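Local atomic coordinates of probable outer membrane protein (Pseudomonas aeruginosa, PDB entry 3DWO), a protein that probably forms a FadL-family outer-membrane channel that takes up long-chain fatty acids or other hydrophobic compounds. Residues A[268-273]-A[324-329]; A[275-280]-A[320-325]; A[184-189]-A[264-269]; A[174-179]-A[198-203]. All coordinates share one frame; numbering follows the deposited sequence.

Overall arrangement
All four contacts lie on the same side of the chain's centre, toward one end of the beta barrel. Contact 4 joins barrel strands 158-177 and 201-220. Along the chain it interlocks with contact 3, which ties the loop after helix 179-184 to the end of helix 262-266. Contact 1 opens where contact 3 ends, sharing Pro-268 and Gly-269; it and contact 2 finish on the hairpin of strands 316-321 and 324-330. Centres of contacts 1 and 2 are about 8 Å apart, those of 1 and 3 about 11 Å; contact 4 lies about 15 Å from contact 1 and 17 Å from contact 3. Contacts 1, 3 and 4 all touch one detergent molecule, together lining a site consistent with the binding of hydrophobic compounds.

Contact 1: A[268-273]-A[324-329]; sequences PGLDLR and NTIVSI. With C8E ((hydroxyethyloxy)tri(ethyloxy)octane), chain C.
Leu-270 and Leu-272 both set CG anti to the backbone N (chi1 172° and -177°), while Ile-326 turns its CG1 branch beside its own N and bends again at chi2 (-58°), so that the branch ends of the three residues converge. The CD1 of Leu-270 meets the CD1 of Ile-326 tip to tip at 4.1 Å and also lies 3.7 Å from Ile-326 O, a carbonyl that is hydrogen-bonded by Arg-418. Ile-326 CD1 continues past it to rest 3.7 Å from Asp-271 O. The other branch, CG2, reaches Leu-272 CD1 more loosely. No direct hydrogen bond joins the segments; water does that work on their polar side. One water accepts from Asp-271 N at 2.8 Å and lies 3.2 Å from Thr-325 O, and a second accepts from Asn-324 ND2 at 2.7 Å while donating to Gly-269 O at 2.9 Å. On the apolar side the octyl tail of a detergent runs along Leu-270 CD2 and Leu-272 CD2, its C1 ending 3.8 Å from Ile-326 CG2. Ile-326 and Val-327 both face Leu-319 of strand 316-321, a classic beta bulge at the corner where the chain turns.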
loop_
_atom_site.group_PDB
_atom_site.type_symbol
_atom_site.label_atom_id
_atom_site.label_comp_id
_atom_site.label_asym_id
_atom_site.label_seq_id
_atom_site.Cartn_x
_atom_site.Cartn_y
_atom_site.Cartn_z
ATOM N N PRO A 268 28.993 14.127 11.087
ATOM C CA PRO A 268 29.006 15.535 10.674
ATOM C C PRO A 268 27.893 15.778 9.665
ATOM O O PRO A 268 27.661 14.950 8.788
ATOM C CB PRO A 268 30.399 15.703 10.068
ATOM C CG PRO A 268 31.231 14.726 10.868
ATOM C CD PRO A 268 30.323 13.510 10.913
ATOM N N GLY A 269 27.201 16.904 9.799
ATOM C CA GLY A 269 26.113 17.207 8.886
ATOM C C GLY A 269 24.769 16.740 9.423
ATOM O O GLY A 269 23.719 17.021 8.839
ATOM N N LEU A 270 24.799 16.016 10.534
ATOM C CA LEU A 270 23.577 15.521 11.139
ATOM C C LEU A 270 23.115 16.455 12.249
ATOM O O LEU A 270 23.893 16.824 13.135
ATOM C CB LEU A 270 23.790 14.111 11.708
ATOM C CG LEU A 270 22.640 13.526 12.543
ATOM C CD1 LEU A 270 21.374 13.441 11.697
ATOM C CD2 LEU A 270 23.021 12.143 13.062
ATOM N N ASP A 271 21.849 16.848 12.189
ATOM C CA ASP A 271 21.272 17.707 13.217
ATOM C C ASP A 271 20.088 16.988 13.853
ATOM O O ASP A 271 18.932 17.253 13.518
ATOM C CB ASP A 271 20.805 19.041 12.630
ATOM C CG ASP A 271 19.926 19.822 13.601
ATOM O OD1 ASP A 271 20.349 20.031 14.763
ATOM O OD2 ASP A 271 18.807 20.222 13.204
ATOM N N LEU A 272 20.381 16.076 14.772
ATOM C CA LEU A 272 19.339 15.318 15.445
ATOM C C LEU A 272 18.932 15.967 16.771
ATOM O O LEU A 272 19.781 16.395 17.559
ATOM C CB LEU A 272 19.816 13.885 15.691
ATOM C CG LEU A 272 18.790 12.945 16.329
ATOM C CD1 LEU A 272 17.651 12.699 15.338
ATOM C CD2 LEU A 272 19.456 11.634 16.718
ATOM N N ARG A 273 17.627 16.029 17.015
ATOM C CA ARG A 273 17.099 16.626 18.238
ATOM C C ARG A 273 16.089 15.675 18.870
ATOM O O ARG A 273 15.804 14.611 18.314
ATOM C CB ARG A 273 16.428 17.961 17.911
ATOM C CG ARG A 273 17.334 18.937 17.166
ATOM C CD ARG A 273 16.551 20.145 16.671
ATOM N NE ARG A 273 17.382 21.065 15.900
ATOM C CZ ARG A 273 16.928 22.166 15.304
ATOM N NH1 ARG A 273 15.642 22.491 15.389
ATOM N NH2 ARG A 273 17.760 22.946 14.623
ATOM N N ASN A 324 17.267 19.186 5.538
ATOM C CA ASN A 324 18.441 18.329 5.655
ATOM C C ASN A 324 18.087 16.894 5.998
ATOM O O ASN A 324 17.154 16.626 6.765
ATOM C CB ASN A 324 19.404 18.887 6.710
ATOM C CG ASN A 324 20.277 20.010 6.167
ATOM O OD1 ASN A 324 20.024 20.546 5.083
ATOM N ND2 ASN A 324 21.310 20.372 6.918
ATOM N N THR A 325 18.851 15.968 5.430
ATOM C CA THR A 325 18.628 14.546 5.659
ATOM C C THR A 325 19.002 14.085 7.061
ATOM O O THR A 325 20.079 14.390 7.566
ATOM C CB THR A 325 19.413 13.695 4.627
ATOM O OG1 THR A 325 18.807 13.847 3.336
ATOM C CG2 THR A 325 19.409 12.213 5.013
ATOM N N ILE A 326 18.090 13.365 7.699
ATOM C CA ILE A 326 18.357 12.815 9.018
ATOM C C ILE A 326 18.906 11.421 8.721
ATOM O O ILE A 326 19.971 11.043 9.212
ATOM C CB ILE A 326 17.077 12.713 9.864
ATOM C CG1 ILE A 326 16.602 14.117 10.256
ATOM C CG2 ILE A 326 17.338 11.882 11.105
ATOM C CD1 ILE A 326 17.620 14.912 11.030
ATOM N N VAL A 327 18.173 10.670 7.903
ATOM C CA VAL A 327 18.594 9.339 7.486
ATOM C C VAL A 327 17.900 8.981 6.178
ATOM O O VAL A 327 16.728 9.315 5.968
ATOM C CB VAL A 327 18.275 8.241 8.552
ATOM C CG1 VAL A 327 16.772 8.099 8.749
ATOM C CG2 VAL A 327 18.876 6.906 8.109
ATOM N N SER A 328 18.640 8.328 5.286
ATOM C CA SER A 328 18.097 7.899 4.004
ATOM C C SER A 328 18.210 6.374 3.930
ATOM O O SER A 328 19.295 5.819 4.067
ATOM C CB SER A 328 18.874 8.542 2.855
ATOM O OG SER A 328 18.230 8.290 1.619
ATOM N N ILE A 329 17.084 5.708 3.724
ATOM C CA ILE A 329 17.047 4.253 3.653
ATOM C C ILE A 329 16.727 3.781 2.231
ATOM O O ILE A 329 15.646 4.041 1.701
ATOM C CB ILE A 329 15.984 3.698 4.635
ATOM C CG1 ILE A 329 16.287 4.205 6.045
ATOM C CG2 ILE A 329 15.982 2.166 4.612
ATOM C CD1 ILE A 329 15.224 3.858 7.071
HETATM C C1 C8E C . 17.613 8.426 12.535
HETATM C C2 C8E C . 19.049 8.638 12.613
HETATM C C3 C8E C . 19.587 8.570 13.964
HETATM C C4 C8E C . 20.989 8.948 13.884
HETATM C C5 C8E C . 21.615 8.676 15.196
HETATM C C6 C8E C . 23.033 8.922 15.128
HETATM C C7 C8E C . 23.377 8.851 16.539
HETATM C C8 C8E C . 24.808 9.155 16.662
HETATM O O9 C8E C . 25.613 9.144 17.825
HETATM C C10 C8E C . 25.295 9.995 18.907
HETATM C C11 C8E C . 26.361 9.738 19.919
HETATM O O12 C8E C . 25.837 9.154 21.118
HETATM C C13 C8E C . 26.860 8.684 22.030
HETATM C C14 C8E C . 26.632 8.052 23.435
HETATM O O15 C8E C . 25.431 7.589 24.128
HETATM C C16 C8E C . 24.850 8.656 24.897
HETATM C C17 C8E C . 25.358 8.772 26.345
HETATM O O18 C8E C . 25.397 10.021 27.068
HETATM C C19 C8E C . 26.657 10.724 26.902
HETATM C C20 C8E C . 26.850 12.252 27.214
HETATM O O21 C8E C . 27.961 12.931 26.616
HETATM O O HOH W 1 20.410 16.584 9.853
HETATM O O HOH W 2 21.406 18.808 9.141
#

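Contact 2: A[275-280]-A[320-325]; sequences GASASA and KSHGNT. With SO4 (sulfate ion), chain B.
Lys-320 buries the most surface in this contact, largely through its backbone and CB rather than its amine. Lys-320 N donates to Ser-279 O at 2.9 Å in the carbonyl plane, and Lys-320 O receives Ser-279 N at 2.9 Å from well above its own plane, so the two residues form a single antiparallel hydrogen-bonded pair. Ser-279 lays OG alongside Lys-320 CB at 3.6 Å; a water bonded to that hydroxyl also takes the N-H of Gly-323. From CB the lysine chain runs fully extended away from the strand, to a weak hydrogen bond between NZ and O4 of a sulfate that Arg-281 also binds. Just past this single bridge the chain folds back: a type I' turn from Ser-321 to Asn-324, with His-322 and Gly-323 at its corners, makes a tight two-residue beta hairpin docked on strand 275-281. Beside the turn lies Ser-277 of strand 275-281. Ser-277 O is gripped by Ser-321 OG at 3.0 Å, nearly along the C=O axis, with that hydroxyl anti to its backbone N (chi1 -177°). Ser-277 OG lies 3.4 Å from His-322 NE2, and one water joins it to His-322 N.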
loop_
_atom_site.group_PDB
_atom_site.type_symbol
_atom_site.label_atom_id
_atom_site.label_comp_id
_atom_site.label_asym_id
_atom_site.label_seq_id
_atom_site.Cartn_x
_atom_site.Cartn_y
_atom_site.Cartn_z
ATOM N N GLY A 275 13.097 16.261 19.096
ATOM C CA GLY A 275 11.884 16.442 18.319
ATOM C C GLY A 275 12.036 17.623 17.374
ATOM O O GLY A 275 12.710 18.590 17.706
ATOM N N ALA A 276 11.423 17.551 16.198
ATOM C CA ALA A 276 11.518 18.638 15.231
ATOM C C ALA A 276 10.550 18.388 14.085
ATOM O O ALA A 276 9.964 17.316 13.988
ATOM C CB ALA A 276 12.949 18.739 14.693
ATOM N N SER A 277 10.373 19.383 13.224
ATOM C CA SER A 277 9.480 19.231 12.080
ATOM C C SER A 277 10.191 18.277 11.118
ATOM O O SER A 277 11.400 18.066 11.241
ATOM C CB SER A 277 9.232 20.590 11.422
ATOM O OG SER A 277 10.449 21.160 10.990
ATOM N N ALA A 278 9.461 17.700 10.166
ATOM C CA ALA A 278 10.077 16.744 9.251
ATOM C C ALA A 278 9.301 16.538 7.961
ATOM O O ALA A 278 8.143 16.928 7.848
ATOM C CB ALA A 278 10.228 15.406 9.964
ATOM N N SER A 279 9.950 15.902 6.993
ATOM C CA SER A 279 9.315 15.600 5.714
ATOM C C SER A 279 9.894 14.302 5.156
ATOM O O SER A 279 10.949 13.841 5.594
ATOM C CB SER A 279 9.539 16.734 4.708
ATOM O OG SER A 279 10.898 16.804 4.317
ATOM N N ALA A 280 9.194 13.718 4.191
ATOM C CA ALA A 280 9.626 12.491 3.557
ATOM C C ALA A 280 8.801 12.297 2.294
ATOM O O ALA A 280 7.572 12.267 2.354
ATOM C CB ALA A 280 9.428 11.303 4.510
ATOM N N LYS A 320 13.800 13.835 6.304
ATOM C CA LYS A 320 14.492 15.107 6.284
ATOM C C LYS A 320 13.913 15.988 7.376
ATOM O O LYS A 320 12.778 15.795 7.813
ATOM C CB LYS A 320 14.339 15.786 4.919
ATOM C CG LYS A 320 15.069 15.076 3.783
ATOM C CD LYS A 320 15.005 15.893 2.496
ATOM C CE LYS A 320 15.721 15.188 1.355
ATOM N NZ LYS A 320 15.629 15.944 0.070
ATOM N N SER A 321 14.715 16.940 7.828
ATOM C CA SER A 321 14.309 17.881 8.857
ATOM C C SER A 321 14.942 19.211 8.471
ATOM O O SER A 321 16.164 19.309 8.372
ATOM C CB SER A 321 14.821 17.424 10.218
ATOM O OG SER A 321 14.367 18.286 11.245
ATOM N N HIS A 322 14.109 20.219 8.230
ATOM C CA HIS A 322 14.587 21.541 7.831
ATOM C C HIS A 322 15.401 21.439 6.541
ATOM O O HIS A 322 16.460 22.058 6.410
ATOM C CB HIS A 322 15.445 22.156 8.941
ATOM C CG HIS A 322 14.731 22.283 10.248
ATOM N ND1 HIS A 322 15.132 21.614 11.383
ATOM C CD2 HIS A 322 13.622 22.978 10.593
ATOM C CE1 HIS A 322 14.299 21.889 12.372
ATOM N NE2 HIS A 322 13.373 22.715 11.919
ATOM N N GLY A 323 14.900 20.639 5.600
ATOM C CA GLY A 323 15.576 20.464 4.327
ATOM C C GLY A 323 16.795 19.557 4.349
ATOM O O GLY A 323 17.306 19.197 3.293
ATOM N N ASN A 324 17.267 19.186 5.538
ATOM C CA ASN A 324 18.441 18.329 5.655
ATOM C C ASN A 324 18.087 16.894 5.998
ATOM O O ASN A 324 17.154 16.626 6.765
ATOM C CB ASN A 324 19.404 18.887 6.710
ATOM C CG ASN A 324 20.277 20.010 6.167
ATOM O OD1 ASN A 324 20.024 20.546 5.083
ATOM N ND2 ASN A 324 21.310 20.372 6.918
ATOM N N THR A 325 18.851 15.968 5.430
ATOM C CA THR A 325 18.628 14.546 5.659
ATOM C C THR A 325 19.002 14.085 7.061
ATOM O O THR A 325 20.079 14.390 7.566
ATOM C CB THR A 325 19.413 13.695 4.627
ATOM O OG1 THR A 325 18.807 13.847 3.336
ATOM C CG2 THR A 325 19.409 12.213 5.013
HETATM S S SO4 B . 12.578 16.541 -1.639
HETATM O O1 SO4 B . 13.629 17.348 -2.289
HETATM O O2 SO4 B . 12.862 15.110 -1.861
HETATM O O3 SO4 B . 11.275 16.893 -2.234
HETATM O O4 SO4 B . 12.555 16.812 -0.189
HETATM O O HOH W 3 11.091 20.040 8.208
HETATM O O HOH W 4 11.462 22.073 14.599
HETATM O O HOH W 5 12.214 19.073 5.397
#

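Contact 3: A[184-189]-A[264-269]; sequences ANSPGM and GLAYPG. With C8E ((hydroxyethyloxy)tri(ethyloxy)octane), chain C.
Ala-266, on the last turn of helix 262-266, is the bump of this interface: its CB fits a shallow hollow made by Ser-186 and Met-189, 3.6 Å from Ser-186 CB and 3.8 Å from Met-189 CB. The hollow keeps its form through an ST motif, in which Ser-186 OG accepts from Met-189 N at 2.8 Å; the same hydroxyl is bonded to Ala-183 O. Ser-186 CB is in turn a knob on the Tyr-267 ring, 3.4 Å above its plane and shifted toward the rim, a CH-pi contact. Pro-187 crosses that ring at about a right angle, and its CD sits 3.6 Å from Tyr-267 CE1. At Gly-188 the loop comes so close that its CA lies 3.5 Å from Leu-265 O, a place where a side chain would clash; Gly-188 N adds a weak hydrogen bond to Ala-266 O. Beyond the hollow, Met-189 SD meets a detergent C11 at 3.7 Å, while the edge of Tyr-267 borders the same molecule near C8. Tyr-267 OH is bonded to Ser-182 O, so the ring spans from the end of helix 262-266 to helix 179-184, within the loops that precede strands 275-281 and 201-220.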
loop_
_atom_site.group_PDB
_atom_site.type_symbol
_atom_site.label_atom_id
_atom_site.label_comp_id
_atom_site.label_asym_id
_atom_site.label_seq_id
_atom_site.Cartn_x
_atom_site.Cartn_y
_atom_site.Cartn_z
ATOM N N ALA A 184 29.481 3.844 17.643
ATOM C CA ALA A 184 30.513 2.838 17.410
ATOM C C ALA A 184 30.855 2.675 15.929
ATOM O O ALA A 184 31.998 2.376 15.588
ATOM C CB ALA A 184 30.066 1.502 17.990
ATOM N N ASN A 185 29.862 2.869 15.058
ATOM C CA ASN A 185 30.034 2.736 13.607
ATOM C C ASN A 185 30.240 4.073 12.893
ATOM O O ASN A 185 30.412 4.107 11.677
ATOM C CB ASN A 185 28.797 2.062 12.993
ATOM C CG ASN A 185 28.673 0.596 13.370
ATOM O OD1 ASN A 185 29.445 -0.236 12.905
ATOM N ND2 ASN A 185 27.708 0.279 14.222
ATOM N N SER A 186 30.224 5.169 13.645
ATOM C CA SER A 186 30.342 6.501 13.056
ATOM C C SER A 186 31.730 6.924 12.584
ATOM O O SER A 186 32.743 6.415 13.048
ATOM C CB SER A 186 29.852 7.542 14.056
ATOM O OG SER A 186 30.778 7.659 15.132
ATOM N N PRO A 187 31.787 7.892 11.660
ATOM C CA PRO A 187 33.088 8.358 11.169
ATOM C C PRO A 187 33.742 9.349 12.134
ATOM O O PRO A 187 34.903 9.702 11.963
ATOM C CB PRO A 187 32.738 8.996 9.832
ATOM C CG PRO A 187 31.381 9.557 10.082
ATOM C CD PRO A 187 30.696 8.411 10.818
ATOM N N GLY A 188 33.005 9.782 13.159
ATOM C CA GLY A 188 33.553 10.739 14.112
ATOM C C GLY A 188 33.620 10.301 15.570
ATOM O O GLY A 188 34.314 10.918 16.378
ATOM N N MET A 189 32.917 9.232 15.917
ATOM C CA MET A 189 32.900 8.754 17.294
ATOM C C MET A 189 33.197 7.270 17.441
ATOM O O MET A 189 32.896 6.680 18.477
ATOM C CB MET A 189 31.538 9.037 17.932
ATOM C CG MET A 189 31.431 10.354 18.661
ATOM S SD MET A 189 30.021 10.298 19.805
ATOM C CE MET A 189 30.753 9.431 21.215
ATOM N N GLY A 264 25.978 15.058 16.195
ATOM C CA GLY A 264 26.564 15.814 15.106
ATOM C C GLY A 264 28.067 15.620 15.013
ATOM O O GLY A 264 28.667 15.864 13.969
ATOM N N LEU A 265 28.685 15.203 16.113
ATOM C CA LEU A 265 30.120 14.958 16.131
ATOM C C LEU A 265 30.369 13.578 15.527
ATOM O O LEU A 265 31.367 13.365 14.830
ATOM C CB LEU A 265 30.650 15.012 17.567
ATOM C CG LEU A 265 30.341 16.316 18.316
ATOM C CD1 LEU A 265 30.868 16.233 19.738
ATOM C CD2 LEU A 265 30.965 17.498 17.582
ATOM N N ALA A 266 29.454 12.644 15.788
ATOM C CA ALA A 266 29.573 11.289 15.247
ATOM C C ALA A 266 29.339 11.298 13.735
ATOM O O ALA A 266 30.091 10.692 12.974
ATOM C CB ALA A 266 28.560 10.361 15.921
ATOM N N TYR A 267 28.284 11.984 13.311
ATOM C CA TYR A 267 27.931 12.077 11.902
ATOM C C TYR A 267 27.853 13.546 11.488
ATOM O O TYR A 267 26.785 14.165 11.530
ATOM C CB TYR A 267 26.588 11.383 11.658
ATOM C CG TYR A 267 26.643 9.883 11.857
ATOM C CD1 TYR A 267 27.053 9.037 10.827
ATOM C CD2 TYR A 267 26.344 9.316 13.089
ATOM C CE1 TYR A 267 27.164 7.662 11.022
ATOM C CE2 TYR A 267 26.455 7.945 13.296
ATOM C CZ TYR A 267 26.868 7.122 12.259
ATOM O OH TYR A 267 27.004 5.764 12.470
ATOM N N PRO A 268 28.993 14.127 11.087
ATOM C CA PRO A 268 29.006 15.535 10.674
ATOM C C PRO A 268 27.893 15.778 9.665
ATOM O O PRO A 268 27.661 14.950 8.788
ATOM C CB PRO A 268 30.399 15.703 10.068
ATOM C CG PRO A 268 31.231 14.726 10.868
ATOM C CD PRO A 268 30.323 13.510 10.913
ATOM N N GLY A 269 27.201 16.904 9.799
ATOM C CA GLY A 269 26.113 17.207 8.886
ATOM C C GLY A 269 24.769 16.740 9.423
ATOM O O GLY A 269 23.719 17.021 8.839
HETATM C C1 C8E C . 17.613 8.426 12.535
HETATM C C2 C8E C . 19.049 8.638 12.613
HETATM C C3 C8E C . 19.587 8.570 13.964
HETATM C C4 C8E C . 20.989 8.948 13.884
HETATM C C5 C8E C . 21.615 8.676 15.196
HETATM C C6 C8E C . 23.033 8.922 15.128
HETATM C C7 C8E C . 23.377 8.851 16.539
HETATM C C8 C8E C . 24.808 9.155 16.662
HETATM O O9 C8E C . 25.613 9.144 17.825
HETATM C C10 C8E C . 25.295 9.995 18.907
HETATM C C11 C8E C . 26.361 9.738 19.919
HETATM O O12 C8E C . 25.837 9.154 21.118
HETATM C C13 C8E C . 26.860 8.684 22.030
HETATM C C14 C8E C . 26.632 8.052 23.435
HETATM O O15 C8E C . 25.431 7.589 24.128
HETATM C C16 C8E C . 24.850 8.656 24.897
HETATM C C17 C8E C . 25.358 8.772 26.345
HETATM O O18 C8E C . 25.397 10.021 27.068
HETATM C C19 C8E C . 26.657 10.724 26.902
HETATM C C20 C8E C . 26.850 12.252 27.214
HETATM O O21 C8E C . 27.961 12.931 26.616
#

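Contact 4: A[174-179]-A[198-203]; sequences SQNLDL and NSSALM. With C8E ((hydroxyethyloxy)tri(ethyloxy)octane), chain C; C8E ((hydroxyethyloxy)tri(ethyloxy)octane), chain D.
Two neighbouring strands of the barrel, 158-177 and 201-220, begin to part here, and the antiparallel ladder that binds them is tightest at Gln-175 and Met-203. This hydrogen-bonded pair closes with Met-203 N to Gln-175 O at 2.7 Å and Gln-175 N to Met-203 O at 2.9 Å. Two residues on, Leu-177 N donates to Ala-201 O at 2.8 Å, nearly along the C=O axis. On the face carrying these residues, Leu-177 crosses Met-203 obliquely, CG against CB at 3.6 Å, and the pair forms a floor for the octyl tail of one detergent: Met-203 CE reaches its C1 at 3.8 Å, helped by bends at chi2 and chi3 (67° and 102°). On the opposite face Leu-202 folds CD1 back over the backbone of Gln-175, and the amide of Asn-176 is held by Asp-134.

Past Leu-177 and Ala-201 the ladder stops, and a single ordered water bridges the diverging chains. Asp-178, with CG anti to its backbone N (chi1 -176°), N-caps helix 179-184 through OD1 to Ala-181 N, while OD2 takes Ser-197 N. The water donates to Asp-178 OD1 at 2.7 Å and accepts from Asn-198 N. Back at the tight end, Gln-175 extends along its whole chain until OE1, also bonded to Arg-372, accepts from the terminal hydroxyl O21 of a second detergent at 2.9 Å.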
loop_
_atom_site.group_PDB
_atom_site.type_symbol
_atom_site.label_atom_id
_atom_site.label_comp_id
_atom_site.label_asym_id
_atom_site.label_seq_id
_atom_site.Cartn_x
_atom_site.Cartn_y
_atom_site.Cartn_z
ATOM N N SER A 174 7.687 4.153 13.327
ATOM C CA SER A 174 8.376 4.193 14.608
ATOM C C SER A 174 9.455 3.127 14.488
ATOM O O SER A 174 9.285 2.141 13.771
ATOM C CB SER A 174 7.429 3.905 15.784
ATOM O OG SER A 174 7.000 2.559 15.797
ATOM N N GLN A 175 10.566 3.325 15.181
ATOM C CA GLN A 175 11.674 2.394 15.090
ATOM C C GLN A 175 12.602 2.716 16.249
ATOM O O GLN A 175 12.706 3.871 16.662
ATOM C CB GLN A 175 12.373 2.613 13.737
ATOM C CG GLN A 175 13.691 1.905 13.510
ATOM C CD GLN A 175 14.211 2.150 12.101
ATOM O OE1 GLN A 175 13.671 2.980 11.372
ATOM N NE2 GLN A 175 15.260 1.437 11.713
ATOM N N ASN A 176 13.249 1.694 16.794
ATOM C CA ASN A 176 14.162 1.908 17.901
ATOM C C ASN A 176 15.490 2.440 17.390
ATOM O O ASN A 176 15.959 2.026 16.325
ATOM C CB ASN A 176 14.428 0.606 18.644
ATOM C CG ASN A 176 15.391 0.793 19.800
ATOM O OD1 ASN A 176 15.083 1.498 20.762
ATOM N ND2 ASN A 176 16.569 0.169 19.710
ATOM N N LEU A 177 16.086 3.356 18.149
ATOM C CA LEU A 177 17.385 3.911 17.805
ATOM C C LEU A 177 18.302 3.599 18.976
ATOM O O LEU A 177 17.924 3.758 20.139
ATOM C CB LEU A 177 17.339 5.430 17.630
ATOM C CG LEU A 177 16.401 6.102 16.631
ATOM C CD1 LEU A 177 16.779 7.585 16.569
ATOM C CD2 LEU A 177 16.510 5.464 15.244
ATOM N N ASP A 178 19.513 3.165 18.654
ATOM C CA ASP A 178 20.526 2.822 19.644
ATOM C C ASP A 178 21.726 3.760 19.399
ATOM O O ASP A 178 22.631 3.425 18.624
ATOM C CB ASP A 178 20.933 1.361 19.424
ATOM C CG ASP A 178 21.897 0.861 20.456
ATOM O OD1 ASP A 178 22.560 1.692 21.107
ATOM O OD2 ASP A 178 22.003 -0.375 20.602
ATOM N N LEU A 179 21.730 4.925 20.047
ATOM C CA LEU A 179 22.812 5.905 19.866
ATOM C C LEU A 179 24.240 5.383 20.064
ATOM O O LEU A 179 25.146 5.766 19.323
ATOM C CB LEU A 179 22.611 7.125 20.775
ATOM C CG LEU A 179 21.367 8.006 20.639
ATOM C CD1 LEU A 179 21.725 9.411 21.102
ATOM C CD2 LEU A 179 20.879 8.054 19.210
ATOM N N ASN A 198 22.013 -0.604 25.231
ATOM C CA ASN A 198 22.132 0.062 26.522
ATOM C C ASN A 198 21.361 1.357 26.350
ATOM O O ASN A 198 20.511 1.694 27.169
ATOM C CB ASN A 198 23.588 0.349 26.869
ATOM C CG ASN A 198 24.283 -0.856 27.443
ATOM O OD1 ASN A 198 24.281 -1.929 26.843
ATOM N ND2 ASN A 198 24.877 -0.696 28.612
ATOM N N SER A 199 21.660 2.080 25.275
ATOM C CA SER A 199 20.933 3.301 24.974
ATOM C C SER A 199 19.781 2.845 24.074
ATOM O O SER A 199 19.942 1.916 23.274
ATOM C CB SER A 199 21.822 4.301 24.222
ATOM O OG SER A 199 22.325 3.744 23.018
ATOM N N SER A 200 18.614 3.455 24.226
ATOM C CA SER A 200 17.468 3.098 23.398
ATOM C C SER A 200 16.360 4.131 23.508
ATOM O O SER A 200 15.978 4.558 24.611
ATOM C CB SER A 200 16.907 1.720 23.769
ATOM O OG SER A 200 16.158 1.780 24.964
ATOM N N ALA A 201 15.850 4.520 22.349
ATOM C CA ALA A 201 14.782 5.496 22.267
ATOM C C ALA A 201 13.934 5.143 21.051
ATOM O O ALA A 201 14.451 4.663 20.038
ATOM C CB ALA A 201 15.366 6.888 22.119
ATOM N N LEU A 202 12.628 5.357 21.159
ATOM C CA LEU A 202 11.741 5.068 20.049
ATOM C C LEU A 202 11.600 6.306 19.178
ATOM O O LEU A 202 11.103 7.351 19.624
ATOM C CB LEU A 202 10.363 4.646 20.552
ATOM C CG LEU A 202 9.380 4.250 19.441
ATOM C CD1 LEU A 202 9.794 2.907 18.857
ATOM C CD2 LEU A 202 7.965 4.170 20.000
ATOM N N MET A 203 12.075 6.192 17.944
ATOM C CA MET A 203 11.978 7.270 16.972
ATOM C C MET A 203 10.565 7.175 16.396
ATOM O O MET A 203 10.119 6.089 16.041
ATOM C CB MET A 203 13.013 7.057 15.868
ATOM C CG MET A 203 12.751 7.851 14.614
ATOM S SD MET A 203 12.937 9.605 14.895
ATOM C CE MET A 203 14.556 9.874 14.187
HETATM C C1 C8E C . 17.613 8.426 12.535
HETATM C C2 C8E C . 19.049 8.638 12.613
HETATM C C3 C8E C . 19.587 8.570 13.964
HETATM C C4 C8E C . 20.989 8.948 13.884
HETATM C C5 C8E C . 21.615 8.676 15.196
HETATM C C6 C8E C . 23.033 8.922 15.128
HETATM C C7 C8E C . 23.377 8.851 16.539
HETATM C C8 C8E C . 24.808 9.155 16.662
HETATM O O9 C8E C . 25.613 9.144 17.825
HETATM C C10 C8E C . 25.295 9.995 18.907
HETATM C C11 C8E C . 26.361 9.738 19.919
HETATM O O12 C8E C . 25.837 9.154 21.118
HETATM C C13 C8E C . 26.860 8.684 22.030
HETATM C C14 C8E C . 26.632 8.052 23.435
HETATM O O15 C8E C . 25.431 7.589 24.128
HETATM C C16 C8E C . 24.850 8.656 24.897
HETATM C C17 C8E C . 25.358 8.772 26.345
HETATM O O18 C8E C . 25.397 10.021 27.068
HETATM C C19 C8E C . 26.657 10.724 26.902
HETATM C C20 C8E C . 26.850 12.252 27.214
HETATM O O21 C8E C . 27.961 12.931 26.616
HETATM C C1 C8E D . 10.136 -3.090 1.914
HETATM C C2 C8E D . 9.856 -2.056 2.903
HETATM C C3 C8E D . 9.517 -0.747 2.361
HETATM C C4 C8E D . 9.179 0.107 3.487
HETATM C C5 C8E D . 8.367 1.249 2.996
HETATM C C6 C8E D . 7.635 1.851 4.094
HETATM C C7 C8E D . 7.393 3.172 3.540
HETATM C C8 C8E D . 6.027 3.614 3.912
HETATM O O9 C8E D . 5.661 4.859 4.491
HETATM C C10 C8E D . 6.205 5.215 5.747
HETATM C C11 C8E D . 5.638 6.562 6.067
HETATM O O12 C8E D . 6.554 7.603 5.684
HETATM C C13 C8E D . 7.141 8.370 6.780
HETATM C C14 C8E D . 8.398 7.972 7.616
HETATM O O15 C8E D . 9.614 8.707 7.952
HETATM C C16 C8E D . 10.658 8.501 6.978
HETATM C C17 C8E D . 11.597 7.318 7.281
HETATM O O18 C8E D . 11.691 6.690 8.576
HETATM C C19 C8E D . 12.701 7.285 9.435
HETATM C C20 C8E D . 13.880 6.463 10.076
HETATM O O21 C8E D . 13.719 5.929 11.399
HETATM O O HOH W 6 23.773 0.802 23.370
#